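PDB 3OG2: beta-galactosidase from Trichoderma reesei, which probably hydrolyses terminal non-reducing beta-D-galactose residues from beta-D-galactosides, as a glycoside hydrolase of family 35. Local coordinates for residues S736-S741 against G750-F755; A882-Y887 against A959-E964; F906-A911 against P971-K976; P916-L921 against S933-Q938. One frame throughout, in Å; residues are numbered along the deposited sequence. Where two conformers were deposited one is given.

Contact 1: S736-S741 against G750-F755; sequences SAFASS and GSFTGF. With BMA (beta-D-mannopyranose), chain C; MAN (alpha-D-mannopyranose), chain B; MAN (alpha-D-mannopyranose), chain D.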
# COMPACT_ATOMS: atom_id res chain seq x y z
N SER A 736 10.25 -17.22 -8.28
CA SER A 736 8.94 -17.80 -8.59
C SER A 736 8.37 -17.21 -9.90
O SER A 736 8.44 -16.01 -10.16
CB SER A 736 7.95 -17.41 -7.50
OG SER A 736 8.43 -17.88 -6.24
N ALA A 737 7.80 -18.12 -10.71
CA ALA A 737 7.11 -17.73 -11.95
C ALA A 737 8.07 -17.23 -13.01
O ALA A 737 7.61 -16.60 -13.98
CB ALA A 737 5.98 -16.71 -11.70
N PHE A 738 9.37 -17.51 -12.90
CA PHE A 738 10.31 -17.15 -13.97
C PHE A 738 10.11 -18.12 -15.13
O PHE A 738 9.36 -19.11 -15.06
CB PHE A 738 11.77 -17.19 -13.50
CG PHE A 738 12.43 -18.56 -13.57
CD1 PHE A 738 12.00 -19.65 -12.79
CD2 PHE A 738 13.49 -18.78 -14.47
CE1 PHE A 738 12.61 -20.89 -12.90
CE2 PHE A 738 14.12 -20.01 -14.57
CZ PHE A 738 13.67 -21.07 -13.81
N ALA A 739 10.82 -17.82 -16.23
CA ALA A 739 10.92 -18.76 -17.35
C ALA A 739 12.32 -18.65 -17.94
O ALA A 739 13.05 -17.68 -17.68
CB ALA A 739 9.94 -18.42 -18.47
N SER A 740 12.68 -19.61 -18.76
CA SER A 740 13.96 -19.54 -19.46
C SER A 740 13.81 -20.17 -20.85
O SER A 740 12.99 -21.10 -21.00
CB SER A 740 15.07 -20.17 -18.65
OG SER A 740 14.86 -21.52 -18.27
N SER A 741 14.56 -19.72 -21.80
CA SER A 741 14.51 -20.23 -23.17
C SER A 741 15.95 -20.43 -23.67
O SER A 741 16.84 -19.65 -23.30
CB SER A 741 13.80 -19.24 -24.09
OG SER A 741 12.45 -19.10 -23.71
N GLY A 750 14.52 -25.12 -26.63
CA GLY A 750 13.42 -25.41 -25.72
C GLY A 750 13.27 -24.29 -24.69
O GLY A 750 14.14 -23.47 -24.55
N SER A 751 12.14 -24.31 -24.00
CA SER A 751 11.89 -23.39 -22.93
C SER A 751 11.41 -24.13 -21.68
O SER A 751 10.66 -25.13 -21.79
CB SER A 751 10.74 -22.40 -23.28
OG SER A 751 11.20 -21.51 -24.27
N PHE A 752 11.81 -23.60 -20.53
CA PHE A 752 11.07 -23.88 -19.30
C PHE A 752 9.98 -22.82 -19.20
O PHE A 752 10.32 -21.63 -19.06
CB PHE A 752 12.01 -23.81 -18.10
CG PHE A 752 11.20 -23.94 -16.82
CD1 PHE A 752 10.57 -25.14 -16.50
CD2 PHE A 752 11.09 -22.88 -15.97
CE1 PHE A 752 9.83 -25.25 -15.33
CE2 PHE A 752 10.36 -22.97 -14.78
CZ PHE A 752 9.74 -24.18 -14.47
N THR A 753 8.72 -23.24 -19.35
CA THR A 753 7.70 -22.19 -19.49
C THR A 753 7.17 -21.62 -18.17
O THR A 753 6.46 -20.61 -18.18
CB THR A 753 6.53 -22.71 -20.35
OG1 THR A 753 6.06 -23.92 -19.78
CG2 THR A 753 7.05 -23.01 -21.74
N GLY A 754 7.52 -22.24 -17.06
CA GLY A 754 7.31 -21.62 -15.75
C GLY A 754 5.97 -21.97 -15.14
O GLY A 754 4.98 -22.36 -15.79
N PHE A 755 5.89 -21.85 -13.83
CA PHE A 755 4.62 -21.95 -13.11
C PHE A 755 4.79 -21.28 -11.74
O PHE A 755 5.90 -21.00 -11.30
CB PHE A 755 4.11 -23.38 -13.01
CG PHE A 755 5.03 -24.45 -12.48
CD1 PHE A 755 5.92 -25.11 -13.33
CD2 PHE A 755 4.97 -24.81 -11.12
CE1 PHE A 755 6.73 -26.12 -12.81
CE2 PHE A 755 5.77 -25.83 -10.60
CZ PHE A 755 6.63 -26.50 -11.46
C1 BMA C . -1.59 -23.52 -11.45
C2 BMA C . -2.17 -24.05 -10.13
C3 BMA C . -0.98 -24.27 -9.21
C4 BMA C . 0.11 -25.12 -9.86
C5 BMA C . 0.49 -24.58 -11.28
C6 BMA C . 1.37 -25.61 -12.01
O2 BMA C . -2.83 -25.31 -10.43
O3 BMA C . -1.28 -24.91 -7.97
O4 BMA C . 1.32 -25.02 -9.06
O5 BMA C . -0.73 -24.51 -12.03
O6 BMA C . 0.65 -26.86 -12.01
C1 MAN B . 1.62 -27.88 -12.77
C2 MAN B . 0.68 -29.09 -12.83
C3 MAN B . 0.31 -29.63 -11.45
C4 MAN B . 1.57 -29.84 -10.58
C5 MAN B . 2.33 -28.51 -10.52
C6 MAN B . 3.55 -28.60 -9.60
O2 MAN B . 1.35 -30.11 -13.54
O3 MAN B . -0.30 -30.92 -11.52
O4 MAN B . 1.22 -30.34 -9.30
O5 MAN B . 2.68 -28.16 -11.86
O6 MAN B . 4.48 -29.56 -10.10
C1 MAN D . 8.97 -30.03 -10.18
C2 MAN D . 10.29 -30.46 -9.53
C3 MAN D . 10.04 -30.44 -8.00
C4 MAN D . 9.89 -28.95 -7.61
C5 MAN D . 8.75 -28.34 -8.41
C6 MAN D . 8.81 -26.81 -8.33
O2 MAN D . 11.25 -29.43 -9.76
O3 MAN D . 11.22 -30.88 -7.36
O4 MAN D . 9.66 -28.85 -6.22
O5 MAN D . 8.67 -28.72 -9.76
O6 MAN D . 10.11 -26.37 -8.76
O HOH W 1 8.44 -20.69 -13.00

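Contact 2: A882-Y887 against A959-E964; sequences AGIAFY and ALWALE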
# COMPACT_ATOMS: atom_id res chain seq x y z
N ALA A 882 9.51 -19.18 -31.71
CA ALA A 882 10.01 -18.76 -30.40
C ALA A 882 10.94 -17.57 -30.59
O ALA A 882 11.72 -17.46 -31.52
CB ALA A 882 10.74 -19.89 -29.69
N GLY A 883 10.93 -16.63 -29.63
CA GLY A 883 11.82 -15.48 -29.80
C GLY A 883 11.23 -14.31 -29.04
O GLY A 883 10.32 -14.45 -28.21
N ILE A 884 11.80 -13.13 -29.26
CA ILE A 884 11.42 -11.96 -28.46
C ILE A 884 11.38 -10.77 -29.39
O ILE A 884 12.38 -10.47 -30.09
CB ILE A 884 12.40 -11.68 -27.28
CG1 ILE A 884 12.65 -12.94 -26.45
CG2 ILE A 884 11.84 -10.53 -26.44
CD1 ILE A 884 13.59 -12.76 -25.29
N ALA A 885 10.25 -10.08 -29.43
CA ALA A 885 10.12 -8.88 -30.24
C ALA A 885 9.70 -7.71 -29.36
O ALA A 885 9.08 -7.93 -28.34
CB ALA A 885 9.01 -9.04 -31.27
N PHE A 886 10.04 -6.51 -29.74
CA PHE A 886 9.58 -5.36 -28.99
C PHE A 886 8.78 -4.45 -29.94
O PHE A 886 9.21 -4.23 -31.07
CB PHE A 886 10.78 -4.61 -28.39
CG PHE A 886 10.35 -3.33 -27.70
CD1 PHE A 886 9.56 -3.36 -26.56
CD2 PHE A 886 10.75 -2.09 -28.19
CE1 PHE A 886 9.17 -2.19 -25.92
CE2 PHE A 886 10.34 -0.91 -27.57
CZ PHE A 886 9.55 -0.95 -26.41
N TYR A 887 7.67 -3.98 -29.44
CA TYR A 887 6.72 -3.16 -30.18
C TYR A 887 6.58 -1.80 -29.53
O TYR A 887 6.42 -1.71 -28.31
CB TYR A 887 5.37 -3.84 -30.20
CG TYR A 887 5.38 -5.21 -30.87
CD1 TYR A 887 5.58 -6.38 -30.16
CD2 TYR A 887 5.20 -5.27 -32.26
CE1 TYR A 887 5.58 -7.59 -30.82
CE2 TYR A 887 5.20 -6.49 -32.91
CZ TYR A 887 5.38 -7.66 -32.19
OH TYR A 887 5.40 -8.90 -32.79
N ALA A 959 6.94 -5.66 -24.99
CA ALA A 959 7.86 -6.75 -25.33
C ALA A 959 7.04 -8.02 -25.36
O ALA A 959 6.22 -8.21 -24.50
CB ALA A 959 9.03 -6.86 -24.33
N LEU A 960 7.32 -8.86 -26.35
CA LEU A 960 6.62 -10.13 -26.52
C LEU A 960 7.66 -11.23 -26.60
O LEU A 960 8.43 -11.25 -27.57
CB LEU A 960 5.76 -10.06 -27.80
CG LEU A 960 5.10 -11.38 -28.22
CD1 LEU A 960 4.11 -11.78 -27.15
CD2 LEU A 960 4.46 -11.22 -29.59
N TRP A 961 7.66 -12.12 -25.62
CA TRP A 961 8.56 -13.25 -25.56
C TRP A 961 7.68 -14.49 -25.77
O TRP A 961 6.94 -14.88 -24.85
CB TRP A 961 9.33 -13.24 -24.23
CG TRP A 961 10.19 -14.43 -23.93
CD1 TRP A 961 10.51 -15.56 -24.65
CD2 TRP A 961 10.91 -14.63 -22.69
NE1 TRP A 961 11.35 -16.40 -23.96
CE2 TRP A 961 11.60 -15.84 -22.74
CE3 TRP A 961 10.98 -13.83 -21.54
CZ2 TRP A 961 12.39 -16.32 -21.68
CZ3 TRP A 961 11.75 -14.28 -20.48
CH2 TRP A 961 12.45 -15.51 -20.56
N ALA A 962 7.81 -15.06 -26.97
CA ALA A 962 7.07 -16.29 -27.31
C ALA A 962 7.91 -17.48 -26.82
O ALA A 962 9.09 -17.61 -27.22
CB ALA A 962 6.89 -16.37 -28.79
N LEU A 963 7.37 -18.32 -25.96
CA LEU A 963 8.13 -19.36 -25.31
C LEU A 963 8.18 -20.66 -26.10
O LEU A 963 9.04 -21.48 -25.79
CB LEU A 963 7.47 -19.67 -23.94
CG LEU A 963 7.63 -18.52 -22.94
CD1 LEU A 963 6.55 -18.62 -21.86
CD2 LEU A 963 9.02 -18.57 -22.34
N GLU A 964 7.26 -20.88 -27.04
CA GLU A 964 7.18 -22.11 -27.75
C GLU A 964 7.43 -21.86 -29.23
O GLU A 964 7.36 -20.76 -29.75
CB GLU A 964 5.82 -22.78 -27.49
CG GLU A 964 5.77 -23.25 -26.03
CD GLU A 964 4.52 -24.02 -25.66
OE1 GLU A 964 3.54 -24.06 -26.44
OE2 GLU A 964 4.53 -24.58 -24.53

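Contact 3: F906-A911 against P971-K976; sequences FVFDNA and PGLALK. With NAG (2-acetamido-2-deoxy-beta-D-glucopyranose), chain E.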
# COMPACT_ATOMS: atom_id res chain seq x y z
N PHE A 906 -4.13 -0.58 -18.97
CA PHE A 906 -3.88 -1.37 -20.17
C PHE A 906 -4.35 -2.79 -19.92
O PHE A 906 -3.91 -3.38 -18.95
CB PHE A 906 -2.40 -1.37 -20.56
CG PHE A 906 -1.92 0.00 -20.99
CD1 PHE A 906 -1.57 0.94 -20.03
CD2 PHE A 906 -1.84 0.31 -22.33
CE1 PHE A 906 -1.16 2.21 -20.42
CE2 PHE A 906 -1.44 1.60 -22.72
CZ PHE A 906 -1.09 2.52 -21.76
N VAL A 907 -5.22 -3.31 -20.80
CA VAL A 907 -5.81 -4.63 -20.51
C VAL A 907 -5.44 -5.64 -21.58
O VAL A 907 -5.76 -5.38 -22.77
CB VAL A 907 -7.35 -4.59 -20.42
CG1 VAL A 907 -7.97 -5.95 -20.14
CG2 VAL A 907 -7.72 -3.62 -19.29
N PHE A 908 -4.85 -6.75 -21.20
CA PHE A 908 -4.52 -7.84 -22.09
C PHE A 908 -5.70 -8.83 -22.05
O PHE A 908 -6.19 -9.17 -20.97
CB PHE A 908 -3.28 -8.56 -21.53
CG PHE A 908 -1.96 -7.82 -21.73
CD1 PHE A 908 -1.61 -6.73 -20.94
CD2 PHE A 908 -1.04 -8.17 -22.71
CE1 PHE A 908 -0.39 -6.05 -21.13
CE2 PHE A 908 0.16 -7.55 -22.90
CZ PHE A 908 0.50 -6.48 -22.10
N ASP A 909 -6.07 -9.30 -23.25
CA ASP A 909 -7.09 -10.35 -23.37
C ASP A 909 -6.46 -11.72 -23.15
O ASP A 909 -5.47 -12.03 -23.82
CB ASP A 909 -7.72 -10.24 -24.76
CG ASP A 909 -8.91 -11.07 -25.13
OD1 ASP A 909 -9.35 -11.86 -24.27
OD2 ASP A 909 -9.42 -10.95 -26.26
N ASN A 910 -6.96 -12.53 -22.25
CA ASN A 910 -6.31 -13.82 -22.06
C ASN A 910 -7.15 -14.92 -22.69
O ASN A 910 -8.18 -15.30 -22.09
CB ASN A 910 -6.12 -14.12 -20.58
CG ASN A 910 -5.43 -15.44 -20.37
OD1 ASN A 910 -4.76 -15.98 -21.28
ND2 ASN A 910 -5.57 -16.01 -19.18
N ALA A 911 -6.70 -15.35 -23.89
CA ALA A 911 -7.42 -16.31 -24.73
C ALA A 911 -7.02 -17.76 -24.44
O ALA A 911 -5.88 -18.11 -24.66
CB ALA A 911 -7.22 -16.04 -26.21
N PRO A 971 -3.58 -11.54 -27.84
CA PRO A 971 -4.93 -11.72 -28.46
C PRO A 971 -5.73 -10.43 -28.49
O PRO A 971 -6.57 -10.22 -29.39
CB PRO A 971 -5.59 -12.76 -27.56
CG PRO A 971 -4.46 -13.42 -26.85
CD PRO A 971 -3.45 -12.31 -26.59
N GLY A 972 -5.53 -9.53 -27.52
CA GLY A 972 -6.27 -8.26 -27.53
C GLY A 972 -5.55 -7.38 -26.51
O GLY A 972 -4.99 -7.89 -25.52
N LEU A 973 -5.54 -6.08 -26.80
CA LEU A 973 -4.86 -5.13 -25.92
C LEU A 973 -5.64 -3.83 -26.02
O LEU A 973 -5.85 -3.33 -27.14
CB LEU A 973 -3.42 -4.96 -26.36
CG LEU A 973 -2.59 -3.98 -25.52
CD1 LEU A 973 -2.45 -4.52 -24.11
CD2 LEU A 973 -1.25 -3.76 -26.21
N ALA A 974 -6.16 -3.31 -24.90
CA ALA A 974 -7.02 -2.17 -24.96
C ALA A 974 -6.71 -1.23 -23.81
O ALA A 974 -6.25 -1.65 -22.76
CB ALA A 974 -8.48 -2.65 -24.90
N LEU A 975 -6.95 0.03 -24.02
CA LEU A 975 -6.91 1.03 -22.97
C LEU A 975 -8.27 1.09 -22.34
O LEU A 975 -9.24 1.26 -23.09
CB LEU A 975 -6.42 2.29 -23.68
CG LEU A 975 -6.08 3.50 -22.88
CD1 LEU A 975 -4.86 3.16 -22.01
CD2 LEU A 975 -5.83 4.69 -23.79
N LYS A 976 -8.37 0.98 -21.06
CA LYS A 976 -9.64 1.07 -20.33
C LYS A 976 -9.63 2.29 -19.41
O LYS A 976 -8.62 2.64 -18.78
CB LYS A 976 -9.91 -0.21 -19.50
CG LYS A 976 -10.00 -1.36 -20.51
CD LYS A 976 -11.20 -1.24 -21.44
CE LYS A 976 -11.49 -2.55 -22.13
NZ LYS A 976 -12.89 -2.66 -22.64
C1 NAG E . -4.79 -17.15 -18.81
C2 NAG E . -4.29 -16.91 -17.37
C3 NAG E . -3.56 -18.17 -16.90
C4 NAG E . -4.48 -19.40 -16.99
C5 NAG E . -5.10 -19.48 -18.41
C6 NAG E . -6.15 -20.58 -18.50
C7 NAG E . -3.60 -14.61 -16.88
C8 NAG E . -2.65 -13.49 -17.30
N2 NAG E . -3.33 -15.79 -17.42
O3 NAG E . -3.10 -17.96 -15.57
O4 NAG E . -3.68 -20.56 -16.84
O5 NAG E . -5.69 -18.24 -18.76
O6 NAG E . -6.46 -20.74 -19.91
O7 NAG E . -4.55 -14.41 -16.16

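Contact 4: P916-L921 against S933-Q938; sequences PYRALL and SNIGPQ. With NAG (2-acetamido-2-deoxy-beta-D-glucopyranose), chain E; NAG (2-acetamido-2-deoxy-beta-D-glucopyranose), chain F.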
# COMPACT_ATOMS: atom_id res chain seq x y z
N PRO A 916 1.81 -19.87 -24.99
CA PRO A 916 2.28 -19.09 -23.85
C PRO A 916 3.29 -18.00 -24.20
O PRO A 916 4.17 -18.19 -25.06
CB PRO A 916 2.95 -20.16 -22.97
CG PRO A 916 3.37 -21.21 -23.97
CD PRO A 916 2.31 -21.27 -25.03
N TYR A 917 3.14 -16.84 -23.53
CA TYR A 917 4.10 -15.78 -23.73
C TYR A 917 4.21 -14.93 -22.45
O TYR A 917 3.33 -14.98 -21.60
CB TYR A 917 3.74 -14.88 -24.92
CG TYR A 917 2.48 -14.04 -24.77
CD1 TYR A 917 1.22 -14.59 -25.04
CD2 TYR A 917 2.57 -12.72 -24.40
CE1 TYR A 917 0.08 -13.82 -24.92
CE2 TYR A 917 1.43 -11.95 -24.28
CZ TYR A 917 0.20 -12.48 -24.54
OH TYR A 917 -0.91 -11.68 -24.42
N ARG A 918 5.33 -14.19 -22.47
CA ARG A 918 5.56 -13.21 -21.41
C ARG A 918 5.63 -11.86 -22.08
O ARG A 918 6.17 -11.78 -23.21
CB ARG A 918 6.86 -13.51 -20.63
CG ARG A 918 6.77 -14.94 -20.08
CD ARG A 918 8.06 -15.38 -19.42
NE ARG A 918 8.43 -14.70 -18.16
CZ ARG A 918 8.13 -15.14 -16.97
NH1 ARG A 918 7.37 -16.24 -16.83
NH2 ARG A 918 8.54 -14.47 -15.90
N ALA A 919 5.10 -10.83 -21.49
CA ALA A 919 5.19 -9.50 -22.10
C ALA A 919 5.60 -8.51 -21.01
O ALA A 919 5.35 -8.70 -19.80
CB ALA A 919 3.83 -9.07 -22.67
N LEU A 920 6.27 -7.46 -21.43
CA LEU A 920 6.60 -6.32 -20.60
C LEU A 920 5.88 -5.09 -21.20
O LEU A 920 5.92 -4.90 -22.41
CB LEU A 920 8.09 -6.06 -20.56
CG LEU A 920 8.94 -7.20 -20.03
CD1 LEU A 920 10.40 -6.91 -20.29
CD2 LEU A 920 8.70 -7.31 -18.51
N LEU A 921 5.31 -4.30 -20.30
CA LEU A 921 4.60 -3.07 -20.70
C LEU A 921 5.46 -1.86 -20.31
O LEU A 921 5.84 -1.77 -19.13
CB LEU A 921 3.23 -3.02 -20.00
CG LEU A 921 2.47 -1.72 -20.20
CD1 LEU A 921 2.00 -1.53 -21.65
CD2 LEU A 921 1.25 -1.73 -19.26
N SER A 933 1.37 -14.96 -19.56
CA SER A 933 0.06 -15.38 -20.07
C SER A 933 -0.36 -16.74 -19.53
O SER A 933 -1.57 -17.03 -19.42
CB SER A 933 0.05 -15.38 -21.62
OG SER A 933 0.66 -16.59 -22.10
N ASN A 934 0.62 -17.59 -19.16
CA ASN A 934 0.32 -18.95 -18.72
C ASN A 934 0.39 -19.07 -17.19
O ASN A 934 0.26 -20.18 -16.70
CB ASN A 934 1.28 -19.97 -19.37
CG ASN A 934 2.73 -19.68 -19.01
OD1 ASN A 934 3.17 -18.55 -18.94
ND2 ASN A 934 3.51 -20.76 -18.75
N ILE A 935 0.55 -17.96 -16.46
CA ILE A 935 0.63 -18.03 -15.00
C ILE A 935 -0.34 -17.03 -14.36
O ILE A 935 -1.10 -17.41 -13.43
CB ILE A 935 2.05 -17.77 -14.49
CG1 ILE A 935 3.01 -18.79 -15.12
CG2 ILE A 935 2.06 -17.81 -12.95
CD1 ILE A 935 4.47 -18.66 -14.63
N GLY A 936 -0.40 -15.78 -14.80
CA GLY A 936 -1.40 -14.86 -14.27
C GLY A 936 -1.07 -14.39 -12.87
O GLY A 936 0.02 -14.64 -12.33
N PRO A 937 -2.00 -13.71 -12.19
CA PRO A 937 -3.38 -13.50 -12.65
C PRO A 937 -3.62 -12.15 -13.30
O PRO A 937 -4.76 -11.85 -13.72
CB PRO A 937 -4.15 -13.51 -11.30
CG PRO A 937 -3.20 -12.76 -10.40
CD PRO A 937 -1.80 -13.19 -10.80
N GLN A 938 -2.59 -11.28 -13.34
CA GLN A 938 -2.91 -9.90 -13.79
C GLN A 938 -3.13 -9.74 -15.29
O GLN A 938 -2.26 -10.13 -16.07
CB GLN A 938 -1.76 -8.98 -13.32
CG GLN A 938 -2.11 -7.49 -13.55
CD GLN A 938 -1.17 -6.57 -12.84
OE1 GLN A 938 -0.10 -6.96 -12.30
NE2 GLN A 938 -1.54 -5.29 -12.80
C1 NAG E . -4.79 -17.15 -18.81
C2 NAG E . -4.29 -16.91 -17.37
C3 NAG E . -3.56 -18.17 -16.90
C4 NAG E . -4.48 -19.40 -16.99
C5 NAG E . -5.10 -19.48 -18.41
C6 NAG E . -6.15 -20.58 -18.50
C7 NAG E . -3.60 -14.61 -16.88
C8 NAG E . -2.65 -13.49 -17.30
N2 NAG E . -3.33 -15.79 -17.42
O3 NAG E . -3.10 -17.96 -15.57
O4 NAG E . -3.68 -20.56 -16.84
O5 NAG E . -5.69 -18.24 -18.76
O6 NAG E . -6.46 -20.74 -19.91
O7 NAG E . -4.55 -14.41 -16.16
C1 NAG F . -3.75 -21.27 -15.76
C2 NAG F . -3.08 -22.63 -15.99
C3 NAG F . -3.12 -23.44 -14.69
C4 NAG F . -2.47 -22.64 -13.56
C5 NAG F . -3.11 -21.25 -13.48
C6 NAG F . -2.53 -20.34 -12.38
C7 NAG F . -3.37 -23.66 -18.14
C8 NAG F . -4.39 -24.21 -19.11
N2 NAG F . -3.88 -23.43 -16.92
O3 NAG F . -2.36 -24.63 -14.91
O4 NAG F . -2.74 -23.36 -12.38
O5 NAG F . -3.03 -20.60 -14.73
O6 NAG F . -1.16 -20.07 -12.68
O7 NAG F . -2.48 -22.90 -18.55
O HOH W 2 5.95 -17.95 -18.57

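Contact 1: S736-S741 against G750-F755
Ser740 and Phe752 form an antiparallel hydrogen-bonded pair, Ser740 N giving to Phe752 O (3.1 Å, 162° at the hydrogen) and Phe752 N to Ser740 O (2.8 Å). The pair closes the open end of the beta hairpin of strands 740-744 and 747-752, the latter outermost in its antiparallel sheet within this chain. Past it the ladder gives way to a water bridge, the water accepting from Phe755 N and donating to Phe738 O. Gly754 CA lies 3.3 Å from Phe738 O, and a CB there would run into that oxygen, which helps to explain the glycine. The side chains of Phe738 and Phe752 cross at about a right angle, CE1 of Phe738 3.6 Å from CE2 of Phe752, while their ring planes are inclined obliquely at 37°. CG of Phe752, anti to the backbone N (chi1 174°), leans along the chain toward Gly754, whose N sits over the ring centre. Ala761 of strand 760-767 touches both phenyl groups. Phe755 turns to a glycan: one mannose (chain B) places O5 over a ring face, while another (chain D) brings O5 to the ring edge, 3.5 Å from CZ. At the non-hydrogen-bonded pair a polar relay forms: Ser741 OG, bonded also to Trp961 NE1, donates to Ser751 OG at 2.8 Å, and Ser751 OG is bonded in turn to Leu963 O.

Contact 2: A882-Y887 against A959-E964
Ile884 CD1 lies over one face of the Trp961 indole, and the opposite face carries Leu963 CD2. The first is a CH-pi contact: CD1 is 4.1 Å from the centroid of the five-membered ring and 13° off its normal, while Ile884 CG1 comes within 3.8 Å of Trp961 CG. The two side chains run side by side and point the same way. Other rings meet their partners by the edge: Ala959 CA lies in the plane of the Phe886 ring, and Leu960 CB reaches the rim of Tyr887, 3.9 Å from CE1. An alanine in place of Ile884, lacking CG1 and CD1, would probably open a gap over one indole face and let Trp961 tilt more freely. Backbone bonds fix this register. Gly883 N and Ala962 N each donate to the other's carbonyl, as do Ala885 N and Leu960 N, the bond from Leu960 N to Ala885 O being 2.8 Å long and nearly straight (168°). At Gly883 (phi 154°) a CB would be pressed against the carbonyl O of Ala882. With strand 663-666 beyond 883-887 and strand 917-923 beyond 959-962, this antiparallel pair occupies the interior of a five-stranded sheet, consistent with the beta-sandwich architecture of galactose-binding-like domains.

Contact 3: F906-A911 against P971-K976
Phe908 carries CG anti to its carbonyl carbon (chi1 -75°) and Leu973 carries CG anti to its backbone N, choices that send both side chains the same way, side by side. The second torsion of Leu973 (chi2 65°) then places CD1 over the centre of the phenyl ring, 3.8 Å from the Phe908 centroid and 6° off the normal, a well-centred CH-pi contact. Phe906 and Leu975 repeat the scheme on the same face of the sheet, with Leu975 CD1 3.9 Å from the Phe906 centroid but displaced toward the rim. Replacing Phe908 by alanine would probably leave Leu973 CD1 without its aromatic partner, opening a gap beside Tyr931, whose ring stacks on Phe908. Between the backbones, Val907 N gives to Ala974 O at 2.8 Å and Ala974 N returns to Val907 O at 3.0 Å. Asp909 N reaches Gly972 O at 2.9 Å from well above the carbonyl plane. Away from the aromatic face, Val907 CG2 presses on Lys976 CG at 3.4 Å, tighter than an ordinary carbon contact. At the far end Ala911 CB rests against the Pro971 ring, and Asn910, between Asp909 and Ala911, carries the N-linked glycan through ND2, 1.4 Å from C1 of the first N-acetylglucosamine. Phe906 also touches Leu921 and Ile956, Phe908 touches Tyr917, and Leu973 touches Val958. An antiparallel pair whose aromatic and leucine face packs on strands 917-923 and 953-962 of another sheet is characteristic of a beta sandwich, in keeping with an all-beta domain.

Contact 4: P916-L921 against S933-Q938
Tyr917 presents one ring face to Ser933, and its side chain can be followed outward. CB packs on Trp961 O of the neighbouring strand and leads to CG, set between the backbone N and the carbonyl carbon (chi1 67°). CD1 comes to 3.6 Å from Ser933 OG, and CE1 to 3.7 Å from Ser933 CB, which stands over the ring, offset toward the rim, in a CH-pi contact. At the tip, OH packs near Pro971 and Phe908. The same serine grips the tyrosine backbone twice: Tyr917 N donates to Ser933 OG (2.9 Å, 165°), and Ser933 N donates to Tyr917 O at 2.8 Å, nearly along the C=O axis. Alongside, Pro916 CB meets Asn934 CB at 4.0 Å. A water at the edge of the Arg918 guanidinium, in its plane, accepts from NH1 and donates to Asn934 OD1. Arg918 NH1 also bonds Ala737 O, NH2 forms a salt bridge with Asp783, and Asn934 ND2 bonds Thr753 O. Sugar donors use the loop carbonyls: N2 of one N-acetylglucosamine (chain E) gives to Ser933 O at 2.9 Å, and O6 of the next (chain F) to Ile935 O at 2.8 Å. With partners at both OD1 and ND2, the Asn934 amide has its flip orientation defined. Residues 933-935 are thus tied both to the strand and to the glycan, chiefly through backbone atoms and one serine hydroxyl.

In the fold
Contacts 2 and 4 share a sheet, strands 953-962 and 917-923 being neighbours: Trp961 N lies 2.9 Å from Arg918 O, a probable hydrogen bond. Contact 3, its centre about 11 Å from that of contact 4, packs against this sheet. Contact 1 belongs to a different all-beta domain yet touches contacts 2 and 4, with Ala739 O 3.7 Å from Trp961 CH2 and Phe755 N 3.6 Å from Ile935 CD1; it does not touch contact 3, the nearest atoms being about 13 Å apart. One glycan links three of them: it starts in contact 3, runs past residues 933-938 of contact 4, and its mannoses reach contact 1. All four contacts lie away from the galactose-binding residues.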